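Local coordinates for malonyl CoA-acyl carrier protein transacylase (Burkholderia pseudomallei 1710b, PDB 3EZO) that probably catalyses transfer of the malonyl group from malonyl-CoA to holo-acyl carrier protein, releasing CoA, at residues Q90-A95 / E273-V278; V14-G19 / P70-A75. All blocks are in the same frame, centred on the assembly; numbering follows the deposited sequence.

Overall arrangement
Contacts 1 and 2 lie near opposite ends of strand 11-15, and their chemistry differs with depth. Contact 1 (90-95 with 273-278) is partly buried, its centre about 17 Å from the centre of the chain, where strands 93-96 and 277-281 begin on either side of strand 11-15. Contact 2 (14-19 with 70-75) is buried, about 7 Å from that centre, where the loop leaving that strand meets helix 65-85. The first rests on branched aliphatic groups; the second joins methionine packing to a water bridge between backbone carbonyls, close to the predicted active site. The parallel sheet connects them, with A95 O probably hydrogen-bonded to F15 N at 2.9 Å.

Contact 1 of 2, residues Q90-A95 / E273-V278; sequences QPSIVA and EGVTHV
I93 and V275 supply the apolar part of this contact, methyl against methyl: I93 CG2 stands 3.8 Å from V275 CG2, and the two side chains meet at a slant. With I93 CG1 set opposite the backbone N (chi1 -171°), CG2 is held between N and the carbonyl carbon, facing the valine, while CG1 carries CD1 off in another direction. That second branch passes the aliphatic part of E273, at 4.3 Å from I93 CD1 to E273 CG, a looser approach at the exposed margin.

Polar groups add no hydrogen bond between the two segments. S92 OG lies 4.0 Å from V275 CG2, a packing distance, and its bond goes instead to F11 O. E273 O accepts from K10 NZ, and G274, with positive phi (85°), ends helix 263-272 in a Schellman motif just before V275.

Strand 11-15 runs between strands 93-96 and 277-281, and I93 bonds through its backbone to F13 of that strand. I93 and V275, the latter just ahead of strand 277-281, meet over the intervening strand, both touching A12, with I270 of helix 263-272 also packed on them.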
# COMPACT_ATOMS: atom_id res chain seq x y z
N GLN A 90 20.62 4.98 1.64
CA GLN A 90 19.59 4.13 2.19
C GLN A 90 18.76 4.96 3.17
O GLN A 90 19.32 5.72 3.94
CB GLN A 90 20.26 2.95 2.88
CG GLN A 90 19.35 1.78 3.18
CD GLN A 90 20.10 0.62 3.80
OE1 GLN A 90 20.56 0.73 4.94
NE2 GLN A 90 20.19 -0.51 3.08
N PRO A 91 17.42 4.89 3.09
CA PRO A 91 16.64 5.53 4.12
C PRO A 91 16.87 4.88 5.48
O PRO A 91 17.39 3.77 5.57
CB PRO A 91 15.20 5.33 3.66
CG PRO A 91 15.27 4.11 2.81
CD PRO A 91 16.58 4.17 2.12
N SER A 92 16.55 5.60 6.55
CA SER A 92 16.76 5.05 7.88
C SER A 92 15.56 4.23 8.37
O SER A 92 15.67 3.46 9.32
CB SER A 92 17.10 6.15 8.88
OG SER A 92 16.23 7.25 8.75
N ILE A 93 14.41 4.44 7.74
CA ILE A 93 13.19 3.75 8.09
C ILE A 93 12.26 3.77 6.88
O ILE A 93 12.25 4.73 6.12
CB ILE A 93 12.52 4.35 9.37
CG1 ILE A 93 11.35 3.46 9.85
CG2 ILE A 93 12.07 5.77 9.14
CD1 ILE A 93 10.94 3.74 11.36
N VAL A 94 11.53 2.68 6.68
CA VAL A 94 10.60 2.57 5.59
C VAL A 94 9.24 2.06 6.07
O VAL A 94 9.13 1.53 7.17
CB VAL A 94 11.13 1.64 4.51
CG1 VAL A 94 12.42 2.26 3.85
CG2 VAL A 94 11.41 0.24 5.11
N ALA A 95 8.22 2.28 5.23
CA ALA A 95 6.89 1.74 5.41
C ALA A 95 6.22 1.81 4.04
O ALA A 95 6.69 2.52 3.13
CB ALA A 95 6.09 2.60 6.44
N GLU A 273 10.71 9.11 15.42
CA GLU A 273 12.10 8.67 15.36
C GLU A 273 13.05 9.81 14.97
O GLU A 273 14.24 9.58 14.80
CB GLU A 273 12.27 7.50 14.38
CG GLU A 273 11.57 6.21 14.80
CD GLU A 273 12.15 5.62 16.05
OE1 GLU A 273 13.40 5.64 16.16
OE2 GLU A 273 11.38 5.14 16.92
N GLY A 274 12.53 11.01 14.82
CA GLY A 274 13.40 12.15 14.48
C GLY A 274 13.65 12.28 12.97
O GLY A 274 14.54 13.02 12.56
N VAL A 275 12.89 11.54 12.16
CA VAL A 275 12.85 11.75 10.73
C VAL A 275 11.96 12.94 10.40
O VAL A 275 10.81 13.01 10.80
CB VAL A 275 12.29 10.50 9.99
CG1 VAL A 275 12.21 10.77 8.45
CG2 VAL A 275 13.10 9.28 10.30
N THR A 276 12.51 13.89 9.66
CA THR A 276 11.77 15.06 9.21
C THR A 276 11.56 15.03 7.70
O THR A 276 10.69 15.72 7.19
CB THR A 276 12.55 16.34 9.57
OG1 THR A 276 13.88 16.23 9.03
CG2 THR A 276 12.66 16.47 11.12
N HIS A 277 12.32 14.20 6.98
CA HIS A 277 12.14 14.04 5.53
C HIS A 277 11.51 12.70 5.14
O HIS A 277 12.09 11.63 5.38
CB HIS A 277 13.49 14.21 4.82
CG HIS A 277 14.15 15.53 5.10
ND1 HIS A 277 15.52 15.70 5.12
CD2 HIS A 277 13.63 16.72 5.44
CE1 HIS A 277 15.81 16.95 5.39
NE2 HIS A 277 14.68 17.60 5.59
N VAL A 278 10.36 12.78 4.50
CA VAL A 278 9.62 11.60 4.09
C VAL A 278 9.39 11.64 2.57
O VAL A 278 8.68 12.52 2.03
CB VAL A 278 8.33 11.48 4.88
CG1 VAL A 278 7.55 10.28 4.43
CG2 VAL A 278 8.66 11.47 6.45

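Contact 2 of 2, residues V14-G19 / P70-A75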
# COMPACT_ATOMS: atom_id res chain seq x y z
N VAL A 14 8.50 6.00 1.95
CA VAL A 14 7.20 5.34 1.99
C VAL A 14 6.79 4.89 0.59
O VAL A 14 6.96 5.63 -0.38
CB VAL A 14 6.12 6.25 2.68
CG1 VAL A 14 6.56 6.56 4.12
CG2 VAL A 14 5.85 7.57 1.91
N PHE A 15 6.25 3.67 0.49
CA PHE A 15 5.96 3.01 -0.80
C PHE A 15 4.43 2.85 -1.01
O PHE A 15 3.72 2.36 -0.12
CB PHE A 15 6.65 1.66 -0.88
CG PHE A 15 8.15 1.73 -0.82
CD1 PHE A 15 8.91 1.83 -1.98
CD2 PHE A 15 8.80 1.71 0.39
CE1 PHE A 15 10.29 1.92 -1.92
CE2 PHE A 15 10.20 1.78 0.46
CZ PHE A 15 10.94 1.86 -0.68
N PRO A 16 3.92 3.27 -2.18
CA PRO A 16 2.48 3.23 -2.49
C PRO A 16 1.94 1.82 -2.80
O PRO A 16 2.68 0.90 -3.08
CB PRO A 16 2.36 4.17 -3.70
CG PRO A 16 3.71 4.03 -4.39
CD PRO A 16 4.71 3.84 -3.28
N GLY A 17 0.63 1.65 -2.71
CA GLY A 17 0.00 0.40 -3.08
C GLY A 17 -0.98 0.61 -4.20
O GLY A 17 -0.82 1.55 -5.02
N GLN A 18 -2.00 -0.26 -4.23
CA GLN A 18 -3.00 -0.25 -5.27
C GLN A 18 -3.69 1.09 -5.34
O GLN A 18 -3.99 1.69 -4.31
CB GLN A 18 -4.12 -1.26 -5.00
CG GLN A 18 -3.82 -2.63 -5.35
CD GLN A 18 -5.00 -3.59 -5.01
OE1 GLN A 18 -4.83 -4.55 -4.26
NE2 GLN A 18 -6.17 -3.32 -5.56
N GLY A 19 -4.04 1.51 -6.54
CA GLY A 19 -4.73 2.77 -6.71
C GLY A 19 -3.79 3.86 -7.16
O GLY A 19 -4.26 4.95 -7.48
N PRO A 70 1.31 -6.78 -8.30
CA PRO A 70 2.69 -6.90 -8.81
C PRO A 70 3.18 -5.69 -9.65
O PRO A 70 4.36 -5.37 -9.61
CB PRO A 70 2.69 -8.19 -9.61
CG PRO A 70 1.21 -8.72 -9.63
CD PRO A 70 0.40 -7.88 -8.74
N VAL A 71 2.29 -5.02 -10.36
CA VAL A 71 2.65 -3.80 -11.06
C VAL A 71 3.14 -2.70 -10.11
O VAL A 71 4.12 -2.00 -10.40
CB VAL A 71 1.50 -3.27 -11.97
CG1 VAL A 71 1.74 -1.81 -12.31
CG2 VAL A 71 1.36 -4.16 -13.25
N MET A 72 2.45 -2.53 -8.97
CA MET A 72 2.80 -1.46 -8.06
C MET A 72 4.06 -1.76 -7.24
O MET A 72 4.80 -0.84 -6.88
CB MET A 72 1.65 -1.06 -7.15
CG MET A 72 0.61 -0.18 -7.76
SD MET A 72 1.26 1.29 -8.54
CE MET A 72 2.07 2.18 -7.16
N LEU A 73 4.29 -3.05 -6.97
CA LEU A 73 5.52 -3.52 -6.35
C LEU A 73 6.69 -3.24 -7.32
O LEU A 73 7.70 -2.67 -6.93
CB LEU A 73 5.41 -5.02 -6.07
CG LEU A 73 6.65 -5.72 -5.55
CD1 LEU A 73 6.69 -5.71 -4.02
CD2 LEU A 73 6.67 -7.16 -6.04
N THR A 74 6.52 -3.64 -8.57
CA THR A 74 7.56 -3.45 -9.60
C THR A 74 7.89 -1.98 -9.82
O THR A 74 9.05 -1.58 -9.81
CB THR A 74 7.11 -4.07 -10.91
OG1 THR A 74 6.88 -5.45 -10.71
CG2 THR A 74 8.16 -3.85 -12.02
N ALA A 75 6.86 -1.16 -10.00
CA ALA A 75 7.05 0.25 -10.37
C ALA A 75 7.72 1.02 -9.27
O ALA A 75 8.67 1.79 -9.51
CB ALA A 75 5.68 0.90 -10.76
O HOH W 1 4.85 -0.45 -4.11
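One face of the flat peptide group joining G17 to Q18 is covered by M72, whose CG lies 3.5 Å from G17 O, nearly straight above the plane. On that same face the chain curls round the oxygen, bringing M72 CE to 3.7 Å from G17 O. The P16 ring is met at its CB and CG atoms, M72 CE being 3.7 Å from P16 CG, and the two side chains cross at about a right angle. Bends at chi2 (-53°) and chi3 (-61°) fold the methionine back so that it serves both residues.

A water complements this packing by donating to two backbone carbonyls, at 2.8 Å from P16 O and 2.8 Å from M72 O, tying the loop to the helix. Within the helix, P70 O accepts from T74 N and, at 2.8 Å, from T74 OG1, the donors arriving from opposite faces of its plane.

Q18 OE1 is bonded to Q69 NE2, a further link to this helix. The Gly-Gln-Gly loop after the first sheet strand is characteristic of FabD-type acyltransferases; in relatives the backbone N-H of its glutamine contributes to the oxyanion hole, as Q18 N probably does here, near predicted active-site residues S98 and H207.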